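Local coordinates for topoisomerase I-like protein (Leishmania donovani, PDB 2B9S), which nicks and reseals one strand of duplex DNA to relieve supercoiling, as one chain of a heterodimeric type IB topoisomerase caught on nicked DNA with vanadate, at residues Leu4-Trp7 and Asn11-Ile14; Gly29-Pro34 and Asp134-Pro139; Glu57-Met62 and Glu83-Ile88; Ala280-Asp285 and Val337-Glu342; Leu308-Ile313 and Arg349-Lys354. All coordinates share one frame; numbering follows the deposited sequence.

Interaction 1 of 5, residues Leu4-Trp7 and Asn11-Ile14; sequences LNWW and NLRI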
# COMPACT_ATOMS: atom_id res chain seq x y z
N LEU D 4 -16.65 26.38 11.62
CA LEU D 4 -17.09 24.99 11.64
C LEU D 4 -15.98 24.06 11.18
O LEU D 4 -14.99 24.49 10.59
CB LEU D 4 -18.33 24.81 10.75
CG LEU D 4 -19.58 25.59 11.16
CD1 LEU D 4 -20.53 25.74 9.99
CD2 LEU D 4 -20.27 24.91 12.33
N ASN D 5 -16.14 22.77 11.46
CA ASN D 5 -15.41 21.73 10.75
C ASN D 5 -16.02 21.43 9.38
O ASN D 5 -17.18 21.72 9.13
CB ASN D 5 -15.34 20.45 11.59
CG ASN D 5 -14.32 20.54 12.70
OD1 ASN D 5 -13.13 20.71 12.46
ND2 ASN D 5 -14.79 20.43 13.94
N TRP D 6 -15.21 20.84 8.50
CA TRP D 6 -15.46 20.93 7.07
C TRP D 6 -16.61 20.02 6.65
O TRP D 6 -17.14 20.14 5.54
CB TRP D 6 -14.19 20.57 6.28
CG TRP D 6 -13.77 19.14 6.45
CD1 TRP D 6 -12.77 18.67 7.26
CD2 TRP D 6 -14.33 17.99 5.80
NE1 TRP D 6 -12.68 17.30 7.15
CE2 TRP D 6 -13.63 16.86 6.26
CE3 TRP D 6 -15.36 17.81 4.88
CZ2 TRP D 6 -13.92 15.57 5.83
CZ3 TRP D 6 -15.65 16.52 4.45
CH2 TRP D 6 -14.93 15.42 4.92
N TRP D 7 -16.99 19.11 7.54
CA TRP D 7 -18.07 18.17 7.25
C TRP D 7 -19.38 18.61 7.89
O TRP D 7 -20.43 18.02 7.65
CB TRP D 7 -17.69 16.77 7.74
CG TRP D 7 -17.48 16.69 9.22
CD1 TRP D 7 -18.42 16.43 10.18
CD2 TRP D 7 -16.24 16.87 9.92
NE1 TRP D 7 -17.85 16.43 11.43
CE2 TRP D 7 -16.51 16.70 11.30
CE3 TRP D 7 -14.93 17.16 9.53
CZ2 TRP D 7 -15.52 16.82 12.27
CZ3 TRP D 7 -13.95 17.27 10.50
CH2 TRP D 7 -14.25 17.10 11.85
N ASN D 11 -22.46 23.96 2.05
CA ASN D 11 -22.36 23.54 0.65
C ASN D 11 -20.94 23.62 0.09
O ASN D 11 -20.69 24.29 -0.93
CB ASN D 11 -23.35 24.34 -0.23
N LEU D 12 -20.01 22.91 0.73
CA LEU D 12 -18.59 22.94 0.33
C LEU D 12 -18.34 22.12 -0.93
O LEU D 12 -18.92 21.05 -1.13
CB LEU D 12 -17.67 22.49 1.48
CG LEU D 12 -17.27 21.01 1.68
CD1 LEU D 12 -15.95 20.91 2.46
CD2 LEU D 12 -18.37 20.19 2.35
N ARG D 13 -17.47 22.66 -1.78
CA ARG D 13 -17.00 21.96 -2.97
C ARG D 13 -15.69 21.27 -2.62
O ARG D 13 -14.68 21.94 -2.37
CB ARG D 13 -16.81 22.94 -4.13
N ILE D 14 -15.71 19.95 -2.58
CA ILE D 14 -14.46 19.20 -2.39
C ILE D 14 -13.75 19.10 -3.75
O ILE D 14 -14.34 18.65 -4.74
CB ILE D 14 -14.69 17.81 -1.73
CG1 ILE D 14 -15.32 18.00 -0.33
CG2 ILE D 14 -13.36 17.03 -1.66
CD1 ILE D 14 -15.78 16.72 0.38

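Interaction 2 of 5, residues Gly29-Pro34 and Asp134-Pro139; sequences GVLFPP and DAEAEP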
# COMPACT_ATOMS: atom_id res chain seq x y z
N GLY D 29 9.92 21.04 5.22
CA GLY D 29 10.65 20.03 4.46
C GLY D 29 10.72 18.69 5.17
O GLY D 29 9.77 18.27 5.82
N VAL D 30 11.88 18.05 5.08
CA VAL D 30 12.02 16.65 5.45
C VAL D 30 13.11 16.40 6.48
O VAL D 30 14.08 17.14 6.55
CB VAL D 30 12.28 15.78 4.19
CG1 VAL D 30 11.04 15.80 3.27
CG2 VAL D 30 13.54 16.24 3.44
N LEU D 31 12.93 15.35 7.28
CA LEU D 31 13.95 14.93 8.24
C LEU D 31 14.82 13.81 7.63
O LEU D 31 14.34 12.71 7.36
CB LEU D 31 13.32 14.51 9.59
CG LEU D 31 14.23 14.10 10.78
CD1 LEU D 31 15.33 15.11 11.09
CD2 LEU D 31 13.44 13.80 12.05
N PHE D 32 16.09 14.13 7.39
CA PHE D 32 17.08 13.21 6.84
C PHE D 32 17.63 12.32 7.95
O PHE D 32 17.97 12.84 9.02
CB PHE D 32 18.26 13.99 6.25
CG PHE D 32 17.93 14.73 4.99
CD1 PHE D 32 17.98 14.09 3.75
CD2 PHE D 32 17.61 16.09 5.02
CE1 PHE D 32 17.68 14.78 2.57
CE2 PHE D 32 17.32 16.79 3.85
CZ PHE D 32 17.36 16.13 2.63
N PRO D 33 17.73 10.99 7.72
CA PRO D 33 18.35 10.13 8.74
C PRO D 33 19.80 10.55 9.02
O PRO D 33 20.42 11.21 8.18
CB PRO D 33 18.29 8.72 8.09
CG PRO D 33 18.05 8.95 6.65
CD PRO D 33 17.28 10.21 6.54
N PRO D 34 20.36 10.15 10.19
CA PRO D 34 21.76 10.52 10.51
C PRO D 34 22.77 9.99 9.49
O PRO D 34 22.58 8.92 8.92
CB PRO D 34 22.01 9.86 11.87
CG PRO D 34 20.65 9.57 12.43
CD PRO D 34 19.74 9.34 11.26
N ASP D 134 12.33 13.82 19.47
CA ASP D 134 10.96 14.22 19.25
C ASP D 134 11.00 15.72 19.23
O ASP D 134 10.15 16.36 18.64
CB ASP D 134 10.08 13.72 20.39
CG ASP D 134 9.67 12.29 20.20
OD1 ASP D 134 9.34 11.90 19.07
OD2 ASP D 134 9.63 11.46 21.13
N ALA D 135 12.02 16.24 19.88
CA ALA D 135 12.57 17.54 19.57
C ALA D 135 13.05 17.68 18.14
O ALA D 135 12.85 18.72 17.53
CB ALA D 135 13.68 17.89 20.53
N GLU D 136 13.70 16.65 17.63
CA GLU D 136 14.32 16.74 16.32
C GLU D 136 13.27 16.70 15.23
O GLU D 136 13.35 17.41 14.25
CB GLU D 136 15.36 15.64 16.13
CG GLU D 136 15.88 15.55 14.71
CD GLU D 136 17.36 15.26 14.63
OE1 GLU D 136 17.84 14.40 15.39
OE2 GLU D 136 18.05 15.88 13.81
N ALA D 137 12.27 15.85 15.43
CA ALA D 137 11.15 15.68 14.52
C ALA D 137 10.09 16.80 14.57
O ALA D 137 9.34 16.98 13.61
CB ALA D 137 10.49 14.32 14.77
N GLU D 138 10.03 17.55 15.68
CA GLU D 138 8.92 18.50 15.91
C GLU D 138 8.70 19.57 14.82
O GLU D 138 7.56 19.80 14.44
CB GLU D 138 8.97 19.14 17.32
CG GLU D 138 7.72 19.96 17.71
CD GLU D 138 6.42 19.12 17.83
OE1 GLU D 138 6.50 17.90 18.09
OE2 GLU D 138 5.31 19.69 17.68
N PRO D 139 9.78 20.20 14.30
CA PRO D 139 9.56 21.16 13.22
C PRO D 139 9.00 20.54 11.92
O PRO D 139 8.63 21.29 11.01
CB PRO D 139 10.96 21.71 12.93
CG PRO D 139 11.79 21.33 14.10
CD PRO D 139 11.21 20.09 14.65

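Interaction 3 of 5, residues Glu57-Met62 and Glu83-Ile88; sequences EEVATM and ESWREI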
# COMPACT_ATOMS: atom_id res chain seq x y z
N GLU D 57 31.54 -0.50 3.92
CA GLU D 57 31.27 -1.05 5.23
C GLU D 57 29.79 -0.94 5.59
O GLU D 57 29.23 -1.83 6.24
CB GLU D 57 32.12 -0.34 6.29
CG GLU D 57 31.81 -0.83 7.68
CD GLU D 57 32.33 0.08 8.77
OE1 GLU D 57 33.55 0.10 9.04
OE2 GLU D 57 31.49 0.75 9.40
N GLU D 58 29.19 0.18 5.20
CA GLU D 58 27.78 0.41 5.48
C GLU D 58 26.92 -0.64 4.79
O GLU D 58 26.00 -1.19 5.40
CB GLU D 58 27.38 1.82 5.03
CG GLU D 58 25.90 2.12 5.19
CD GLU D 58 25.50 3.49 4.67
OE1 GLU D 58 26.18 4.02 3.75
OE2 GLU D 58 24.47 4.00 5.16
N VAL D 59 27.22 -0.91 3.52
CA VAL D 59 26.48 -1.88 2.72
C VAL D 59 26.72 -3.34 3.15
O VAL D 59 25.78 -4.13 3.22
CB VAL D 59 26.69 -1.63 1.20
CG1 VAL D 59 25.95 -2.66 0.33
CG2 VAL D 59 26.19 -0.23 0.85
N ALA D 60 27.97 -3.68 3.46
CA ALA D 60 28.32 -4.96 4.12
C ALA D 60 27.53 -5.19 5.41
O ALA D 60 27.06 -6.29 5.67
CB ALA D 60 29.85 -5.03 4.40
N THR D 61 27.39 -4.14 6.22
CA THR D 61 26.73 -4.22 7.52
C THR D 61 25.24 -4.47 7.34
O THR D 61 24.64 -5.15 8.15
CB THR D 61 26.99 -2.90 8.39
OG1 THR D 61 28.40 -2.68 8.53
CG2 THR D 61 26.36 -2.97 9.79
N MET D 62 24.65 -3.90 6.31
CA MET D 62 23.23 -4.08 5.99
C MET D 62 22.85 -5.57 5.84
O MET D 62 21.87 -6.03 6.42
CB MET D 62 22.89 -3.32 4.71
CG MET D 62 22.68 -1.85 4.86
SD MET D 62 22.58 -1.10 3.22
CE MET D 62 22.70 0.63 3.74
N GLU D 83 25.89 -7.95 -6.09
CA GLU D 83 26.05 -7.09 -7.26
C GLU D 83 26.08 -5.62 -6.85
O GLU D 83 26.95 -4.89 -7.28
CB GLU D 83 24.94 -7.36 -8.32
N SER D 84 25.15 -5.21 -6.00
CA SER D 84 25.13 -3.85 -5.46
C SER D 84 26.42 -3.51 -4.72
O SER D 84 27.00 -2.45 -4.94
CB SER D 84 23.93 -3.63 -4.54
OG SER D 84 22.72 -3.51 -5.29
N TRP D 85 26.87 -4.43 -3.87
CA TRP D 85 28.05 -4.24 -3.04
C TRP D 85 29.33 -4.13 -3.87
O TRP D 85 30.16 -3.26 -3.63
CB TRP D 85 28.16 -5.37 -2.02
CG TRP D 85 29.17 -5.15 -0.95
CD1 TRP D 85 29.48 -3.96 -0.32
CD2 TRP D 85 30.01 -6.14 -0.35
NE1 TRP D 85 30.46 -4.16 0.62
CE2 TRP D 85 30.81 -5.49 0.62
CE3 TRP D 85 30.20 -7.53 -0.56
CZ2 TRP D 85 31.75 -6.17 1.41
CZ3 TRP D 85 31.15 -8.20 0.22
CH2 TRP D 85 31.91 -7.53 1.19
N ARG D 86 29.48 -5.04 -4.85
CA ARG D 86 30.55 -5.02 -5.85
C ARG D 86 30.65 -3.76 -6.71
O ARG D 86 31.75 -3.39 -7.12
CB ARG D 86 30.42 -6.24 -6.78
CG ARG D 86 30.85 -7.57 -6.19
CD ARG D 86 32.36 -7.68 -5.96
NE ARG D 86 33.13 -7.51 -7.20
CZ ARG D 86 33.43 -8.48 -8.08
NH1 ARG D 86 33.02 -9.73 -7.90
NH2 ARG D 86 34.14 -8.19 -9.15
N GLU D 87 29.51 -3.14 -7.04
CA GLU D 87 29.52 -1.85 -7.76
C GLU D 87 30.30 -0.79 -6.97
O GLU D 87 30.94 0.09 -7.56
CB GLU D 87 28.11 -1.31 -7.94
CG GLU D 87 27.31 -1.86 -9.08
CD GLU D 87 25.96 -1.14 -9.19
OE1 GLU D 87 24.92 -1.84 -9.29
OE2 GLU D 87 25.95 0.12 -9.13
N ILE D 88 30.17 -0.84 -5.65
CA ILE D 88 30.86 0.07 -4.75
C ILE D 88 32.33 -0.35 -4.63
O ILE D 88 33.24 0.47 -4.82
CB ILE D 88 30.16 0.15 -3.36
CG1 ILE D 88 28.74 0.71 -3.52
CG2 ILE D 88 30.99 1.01 -2.37
CD1 ILE D 88 27.79 0.43 -2.35

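Interaction 4 of 5, residues Ala280-Asp285 and Val337-Glu342; sequences AMYFID and VAVLPE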
# COMPACT_ATOMS: atom_id res chain seq x y z
N ALA D 280 -15.09 -10.24 -17.03
CA ALA D 280 -14.17 -9.52 -16.14
C ALA D 280 -14.97 -8.66 -15.19
O ALA D 280 -14.71 -8.68 -13.97
CB ALA D 280 -13.17 -8.69 -16.93
N MET D 281 -15.95 -7.93 -15.71
CA MET D 281 -16.77 -7.12 -14.81
C MET D 281 -17.70 -7.96 -13.91
O MET D 281 -17.98 -7.57 -12.79
CB MET D 281 -17.42 -5.90 -15.51
CG MET D 281 -18.32 -6.14 -16.66
SD MET D 281 -18.50 -4.63 -17.65
CE MET D 281 -19.92 -3.86 -16.85
N TYR D 282 -18.09 -9.14 -14.38
CA TYR D 282 -18.76 -10.12 -13.55
C TYR D 282 -17.90 -10.58 -12.35
O TYR D 282 -18.41 -10.70 -11.23
CB TYR D 282 -19.16 -11.32 -14.40
CG TYR D 282 -19.69 -12.51 -13.63
CD1 TYR D 282 -21.02 -12.55 -13.19
CD2 TYR D 282 -18.87 -13.60 -13.35
CE1 TYR D 282 -21.51 -13.64 -12.47
CE2 TYR D 282 -19.34 -14.70 -12.64
CZ TYR D 282 -20.67 -14.72 -12.20
OH TYR D 282 -21.15 -15.81 -11.50
N PHE D 283 -16.62 -10.88 -12.62
CA PHE D 283 -15.66 -11.25 -11.57
C PHE D 283 -15.41 -10.12 -10.58
O PHE D 283 -15.39 -10.36 -9.38
CB PHE D 283 -14.31 -11.71 -12.14
CG PHE D 283 -14.34 -13.08 -12.76
CD1 PHE D 283 -15.40 -13.95 -12.55
CD2 PHE D 283 -13.27 -13.50 -13.54
CE1 PHE D 283 -15.43 -15.21 -13.14
CE2 PHE D 283 -13.27 -14.76 -14.11
CZ PHE D 283 -14.36 -15.62 -13.91
N ILE D 284 -15.19 -8.91 -11.08
CA ILE D 284 -14.91 -7.73 -10.26
C ILE D 284 -16.12 -7.38 -9.37
O ILE D 284 -15.96 -7.06 -8.18
CB ILE D 284 -14.48 -6.52 -11.14
CG1 ILE D 284 -13.11 -6.79 -11.79
CG2 ILE D 284 -14.48 -5.22 -10.34
CD1 ILE D 284 -12.71 -5.80 -12.86
N ASP D 285 -17.31 -7.46 -9.96
CA ASP D 285 -18.56 -7.28 -9.24
C ASP D 285 -18.80 -8.36 -8.18
O ASP D 285 -18.92 -8.03 -6.99
CB ASP D 285 -19.74 -7.22 -10.22
CG ASP D 285 -21.11 -7.17 -9.52
OD1 ASP D 285 -21.18 -6.95 -8.30
OD2 ASP D 285 -22.11 -7.36 -10.23
N VAL D 337 -15.76 -21.34 -6.88
CA VAL D 337 -16.85 -20.42 -7.15
C VAL D 337 -17.84 -21.05 -8.13
O VAL D 337 -17.46 -21.45 -9.24
CB VAL D 337 -16.35 -19.06 -7.75
CG1 VAL D 337 -17.49 -18.06 -7.92
CG2 VAL D 337 -15.27 -18.45 -6.87
N ALA D 338 -19.11 -21.11 -7.71
CA ALA D 338 -20.19 -21.55 -8.57
C ALA D 338 -20.63 -20.36 -9.40
O ALA D 338 -21.12 -19.37 -8.87
CB ALA D 338 -21.34 -22.10 -7.73
N VAL D 339 -20.42 -20.44 -10.71
CA VAL D 339 -20.72 -19.31 -11.59
C VAL D 339 -21.95 -19.57 -12.44
O VAL D 339 -22.37 -20.73 -12.62
CB VAL D 339 -19.51 -18.92 -12.52
CG1 VAL D 339 -18.28 -18.52 -11.69
CG2 VAL D 339 -19.17 -20.04 -13.49
N LEU D 340 -22.51 -18.49 -12.99
CA LEU D 340 -23.54 -18.61 -14.02
C LEU D 340 -23.09 -19.61 -15.09
O LEU D 340 -21.92 -19.61 -15.48
CB LEU D 340 -23.84 -17.24 -14.63
CG LEU D 340 -24.37 -16.15 -13.69
CD1 LEU D 340 -24.68 -14.89 -14.45
CD2 LEU D 340 -25.61 -16.64 -12.91
N PRO D 341 -24.01 -20.49 -15.54
CA PRO D 341 -23.66 -21.41 -16.65
C PRO D 341 -23.17 -20.71 -17.92
O PRO D 341 -22.34 -21.26 -18.63
CB PRO D 341 -24.97 -22.19 -16.92
CG PRO D 341 -26.03 -21.54 -16.09
CD PRO D 341 -25.37 -20.74 -15.01
N GLU D 342 -23.68 -19.51 -18.19
CA GLU D 342 -23.27 -18.71 -19.33
C GLU D 342 -21.83 -18.19 -19.20
O GLU D 342 -21.17 -17.97 -20.21
CB GLU D 342 -24.24 -17.56 -19.57

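Interaction 5 of 5, residues Leu308-Ile313 and Arg349-Lys354; sequences LRVEHI and RFTRRK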
# COMPACT_ATOMS: atom_id res chain seq x y z
N LEU D 308 -5.37 -12.52 -15.35
CA LEU D 308 -5.46 -13.96 -15.06
C LEU D 308 -5.03 -14.78 -16.28
O LEU D 308 -5.35 -14.43 -17.41
CB LEU D 308 -6.87 -14.38 -14.62
CG LEU D 308 -7.41 -13.76 -13.33
CD1 LEU D 308 -8.94 -13.91 -13.29
CD2 LEU D 308 -6.73 -14.35 -12.06
N ARG D 309 -4.28 -15.84 -16.03
CA ARG D 309 -3.79 -16.73 -17.07
C ARG D 309 -4.52 -18.08 -16.95
O ARG D 309 -5.14 -18.38 -15.92
CB ARG D 309 -2.27 -16.92 -16.95
CG ARG D 309 -1.45 -15.62 -17.12
CD ARG D 309 0.04 -15.89 -17.19
NE ARG D 309 0.58 -16.29 -15.90
CZ ARG D 309 1.13 -15.46 -15.00
NH1 ARG D 309 1.22 -14.16 -15.25
NH2 ARG D 309 1.58 -15.94 -13.85
N VAL D 310 -4.43 -18.88 -18.02
CA VAL D 310 -5.07 -20.19 -18.07
C VAL D 310 -4.77 -21.06 -16.83
O VAL D 310 -5.68 -21.70 -16.28
CB VAL D 310 -4.75 -20.91 -19.42
CG1 VAL D 310 -5.26 -22.37 -19.41
CG2 VAL D 310 -5.34 -20.11 -20.58
N GLU D 311 -3.51 -21.05 -16.39
CA GLU D 311 -3.08 -21.73 -15.16
C GLU D 311 -3.78 -21.30 -13.85
O GLU D 311 -3.68 -22.01 -12.84
CB GLU D 311 -1.57 -21.57 -15.00
CG GLU D 311 -1.09 -20.11 -14.86
CD GLU D 311 0.41 -19.95 -15.08
OE1 GLU D 311 1.14 -20.96 -14.95
OE2 GLU D 311 0.87 -18.82 -15.39
N HIS D 312 -4.45 -20.16 -13.85
CA HIS D 312 -4.99 -19.60 -12.59
C HIS D 312 -6.39 -20.05 -12.29
O HIS D 312 -6.84 -19.88 -11.17
CB HIS D 312 -4.93 -18.07 -12.58
CG HIS D 312 -3.54 -17.54 -12.57
ND1 HIS D 312 -3.13 -16.50 -13.37
CD2 HIS D 312 -2.43 -17.95 -11.90
CE1 HIS D 312 -1.84 -16.28 -13.17
NE2 HIS D 312 -1.40 -17.14 -12.29
N ILE D 313 -7.07 -20.60 -13.30
CA ILE D 313 -8.40 -21.19 -13.12
C ILE D 313 -8.46 -22.66 -13.54
O ILE D 313 -7.72 -23.12 -14.41
CB ILE D 313 -9.55 -20.37 -13.81
CG1 ILE D 313 -9.50 -20.51 -15.34
CG2 ILE D 313 -9.58 -18.89 -13.32
CD1 ILE D 313 -10.71 -19.91 -16.06
N ARG D 349 -14.60 -21.43 -23.63
CA ARG D 349 -14.21 -20.80 -24.86
C ARG D 349 -12.88 -20.06 -24.70
O ARG D 349 -11.99 -20.15 -25.57
CB ARG D 349 -15.32 -19.83 -25.33
CG ARG D 349 -15.25 -19.49 -26.82
CD ARG D 349 -16.48 -18.70 -27.29
NE ARG D 349 -16.22 -17.25 -27.48
CZ ARG D 349 -17.17 -16.31 -27.48
NH1 ARG D 349 -18.44 -16.66 -27.28
NH2 ARG D 349 -16.86 -15.03 -27.66
N PHE D 350 -12.74 -19.33 -23.59
CA PHE D 350 -11.59 -18.46 -23.35
C PHE D 350 -10.31 -19.22 -23.08
O PHE D 350 -9.24 -18.62 -23.09
CB PHE D 350 -11.85 -17.50 -22.17
CG PHE D 350 -12.93 -16.48 -22.42
CD1 PHE D 350 -13.46 -16.28 -23.70
CD2 PHE D 350 -13.42 -15.71 -21.36
CE1 PHE D 350 -14.47 -15.35 -23.90
CE2 PHE D 350 -14.41 -14.76 -21.57
CZ PHE D 350 -14.94 -14.57 -22.84
N THR D 351 -10.41 -20.53 -22.80
CA THR D 351 -9.25 -21.33 -22.44
C THR D 351 -8.98 -22.56 -23.30
O THR D 351 -7.95 -23.20 -23.12
CB THR D 351 -9.31 -21.84 -20.95
OG1 THR D 351 -10.48 -22.63 -20.74
CG2 THR D 351 -9.31 -20.69 -19.96
N ARG D 352 -9.86 -22.90 -24.23
CA ARG D 352 -9.85 -24.28 -24.74
C ARG D 352 -8.51 -24.83 -25.30
O ARG D 352 -8.05 -25.91 -24.88
CB ARG D 352 -11.05 -24.61 -25.65
CG ARG D 352 -11.06 -24.01 -27.03
CD ARG D 352 -12.10 -24.70 -27.88
NE ARG D 352 -11.56 -25.81 -28.66
CZ ARG D 352 -11.41 -25.77 -29.99
NH1 ARG D 352 -11.76 -24.66 -30.63
NH2 ARG D 352 -10.91 -26.81 -30.67
N ARG D 353 -7.88 -24.14 -26.22
CA ARG D 353 -6.68 -24.77 -26.77
C ARG D 353 -5.39 -24.05 -26.35
O ARG D 353 -4.34 -24.22 -26.96
CB ARG D 353 -6.80 -24.95 -28.32
N LYS D 354 -5.49 -23.27 -25.28
CA LYS D 354 -4.43 -22.37 -24.83
C LYS D 354 -3.48 -23.06 -23.85
O LYS D 354 -3.90 -23.87 -23.04
CB LYS D 354 -5.05 -21.13 -24.19
CG LYS D 354 -5.74 -20.25 -25.17
CD LYS D 354 -6.01 -18.90 -24.59
CE LYS D 354 -6.64 -17.95 -25.63
NZ LYS D 354 -7.28 -16.86 -24.84

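Interaction 1 of 5, residues Leu4-Trp7 and Asn11-Ile14
W6 holds CG between its own backbone N and carbonyl carbon (chi1 65°), and L12 adopts the same kind of rotamer, with chi1 opened out to 90°; these torsions bring the benzo end of the indole and the leucine methyls together. The methyls of L12 straddle the carbonyl oxygen of W6, with CD1 3.4 Å from W6 O and CD2 at an equal 3.4 Å from W6 O. L12 CD1 also reaches the six-membered ring, 4.0 Å from W6 CE3. One ring atom farther on, W6 CZ3 lies 4.1 Å from I14 CD1, the end of an isoleucine side chain that runs out from its backbone to the indole rim. Both aliphatic groups come at a slant to the ring, and no hydrogen bond spans the two segments, so the join is held by van der Waals contact alone. The indole is steadied from its own segment as well: W7 CE3 sits 3.3 Å above one face of W6, displaced toward the rim. Outward from here, W6 rests on S236, Q240 and M243 of helix 236-266, while W53 of the other protein chain meets its ring with planes at about 45° and also packs on W7. Two irregular loop segments, three residues apart, thus fold W6 onto L12 and I14 beside a tryptophan cluster at the heterodimer interface.

Interaction 2 of 5, residues Gly29-Pro34 and Asp134-Pro139
The weakly bonded final part of helix 125-137, in the DNA-binding fragment, receives L31 from the loop that follows strand 25-26, and the leucine packs on the stem of E136 and on CA and CB of A137. L31 CD1 lies on the glutamate, 3.7 Å from E136 CG and 3.9 Å from E136 OE2; the outer part of E136, from CG to OE2, passes across this methyl. L31 CD2 reaches the alanine, 3.9 Å from A137 CA and 4.0 Å from A137 CB, and also stays within 4.0 Å of E136 CG. The leucine reaches that far because its CG stands anti to the backbone N (chi1 -177°). E136 likewise starts anti (171°) but bends at its second torsion, which lays its chain across the leucine at about a right angle. The loop around L31 is extended, with L31 hydrogen-bonded through its backbone to F155 and V157, which anchors the backbone at this residue. In this region of the fold the contact joins a loop to a helix from a distant part of the sequence, bringing the CA atoms of L31 and A137 within 6.9 Å. No hydrogen bond links the two segments directly. Just beside them, however, N28 ND2 donates to the carbonyl oxygen of P139, and the side chain of R156 is touched by L31. E136 itself is exposed.

Interaction 3 of 5, residues Glu57-Met62 and Glu83-Ile88
W85 lays its indole against V59 and A60, two consecutive residues of the facing helix. The pyrrole corner meets the valine, W85 CD1 being 3.8 Å from V59 CG1, with the methyl arriving obliquely to the ring. A60 CB lies by the NE1-CE2-CZ2 side of the ring, closest to W85 CZ2 at 3.7 Å, and A60 CA stands 4.1 Å above one face of the indole, offset toward its rim. A tryptophan CG anti to the backbone N (chi1 -169°) carries the ring to the facing helix, where it and the valine side chain run antiparallel to one another. The second valine methyl has a different neighbour, V59 CG2 touching I88 CD1 at 3.6 Å, one helical turn beyond W85. Helices 54-64 and 75-89 run antiparallel here, the short segments making an angle of 166° with axes 10.0 Å apart, and L175 of strand 175-176 also packs on V59 and I88. F81 meets the indole at a shallow angle. On the far side of the first helix, T61 OG1 donates to E57 O at 2.6 Å, sharing that oxygen with T61 N from the opposite face of its plane. Between 57-62 and 83-88 the contacts are apolar, while the hydrogen bond of W85 NE1 to the backbone oxygen of E56 adds a polar tie between the same two helices, which would limit how the buried indole can turn.

Interaction 4 of 5, residues Ala280-Asp285 and Val337-Glu342
Y282 pushes its phenol tip into the bend between V339 and L340. The hydroxyl touches backbone and side chains together: Y282 OH lies 3.5 Å from V339 CA, and the amide L340 N points at it over 3.4 Å, a long and weak hydrogen bond that is nonetheless fairly straight (163°). V339 meets the ring at its edge, near its plane, with V339 CG1 4.1 Å from Y282 CE2. L340 comes to the other ortho carbon of the phenol, L340 CD1 standing 3.9 Å from Y282 CE1 and approaching the ring obliquely. The ring is thus flanked by two consecutive aliphatic residues with the hydroxyl between them. It extends this far because CG of Y282 is anti to the backbone N (chi1 172°), directing the phenol straight off helix 272-287. A second aromatic, F283, places its CE1 at the edge of the tyrosine ring and in its plane. Farther out, F267, Y263 and V343 pack on Y282, Y344 touches V339, and the backbone of V339 is hydrogen-bonded to N319. L340 occupies the N-cap position of helix 341-351; the hydroxyl sits at the connection between strand 332-338 and that helix, held there by a weak bond and by packing. Helix, antiparallel sheet and following helix packed in this way belong to the catalytic core of type IB topoisomerases; the same sheet carries the vanadate-pocket residue K328 in the turn between its two longer strands.

Interaction 5 of 5, residues Leu308-Ile313 and Arg349-Lys354
A type I beta turn from T351 to K354, following on from helix 341-351, faces the 3-10 turn 310-312, with the CA atoms of V310 and T351 6.2 Å apart. Both belong to the catalytic core, where the 3-10 turn leads into strand 313-315, an outer strand of the antiparallel sheet. V310 is the hub. Its CG1 is anti to the backbone N (chi1 172°), which leaves CG2 to face the turn: V310 CG2 rests 3.8 Å from K354 CB and 4.1 Å from T351 CG2, the lysine crossing it at about a right angle. T351 CG2 is met a second time by I313 CD1, at 4.2 Å. The threonine hydroxyl plays no part in this apolar contact, since T351 OG1 bonds to the backbone oxygen of L347. The 3-10 turn is braced from within: R309 N bonds to H312 ND1, and the guanidinium of R309 forms a salt bridge to E311, with D301 as a further partner. From the methylene that touches V310, the extended K354 chain leads away and runs back along its own segment to F350, where K354 NZ donates to F350 O at 3.2 Å.

How the interactions relate
Interaction 3 is the buried contact of the set, interactions 2 and 4 are partly buried, and interactions 1 and 5 lie at the surface. Across the segments nearly all rest on apolar touching; interaction 4 alone adds a hydrogen bond, a weak one. Interactions 2 and 3 share the DNA-binding fragment, with 3 nested in the chain loop that 2 closes, yet their centres are 27 Å apart. Interactions 4 and 5 use opposite ends of helix 341-351, cross along the chain and come within about 4 Å at their nearest atoms. Interaction 1 stands apart in the N-terminal loop, distinguished by involving the other protein chain.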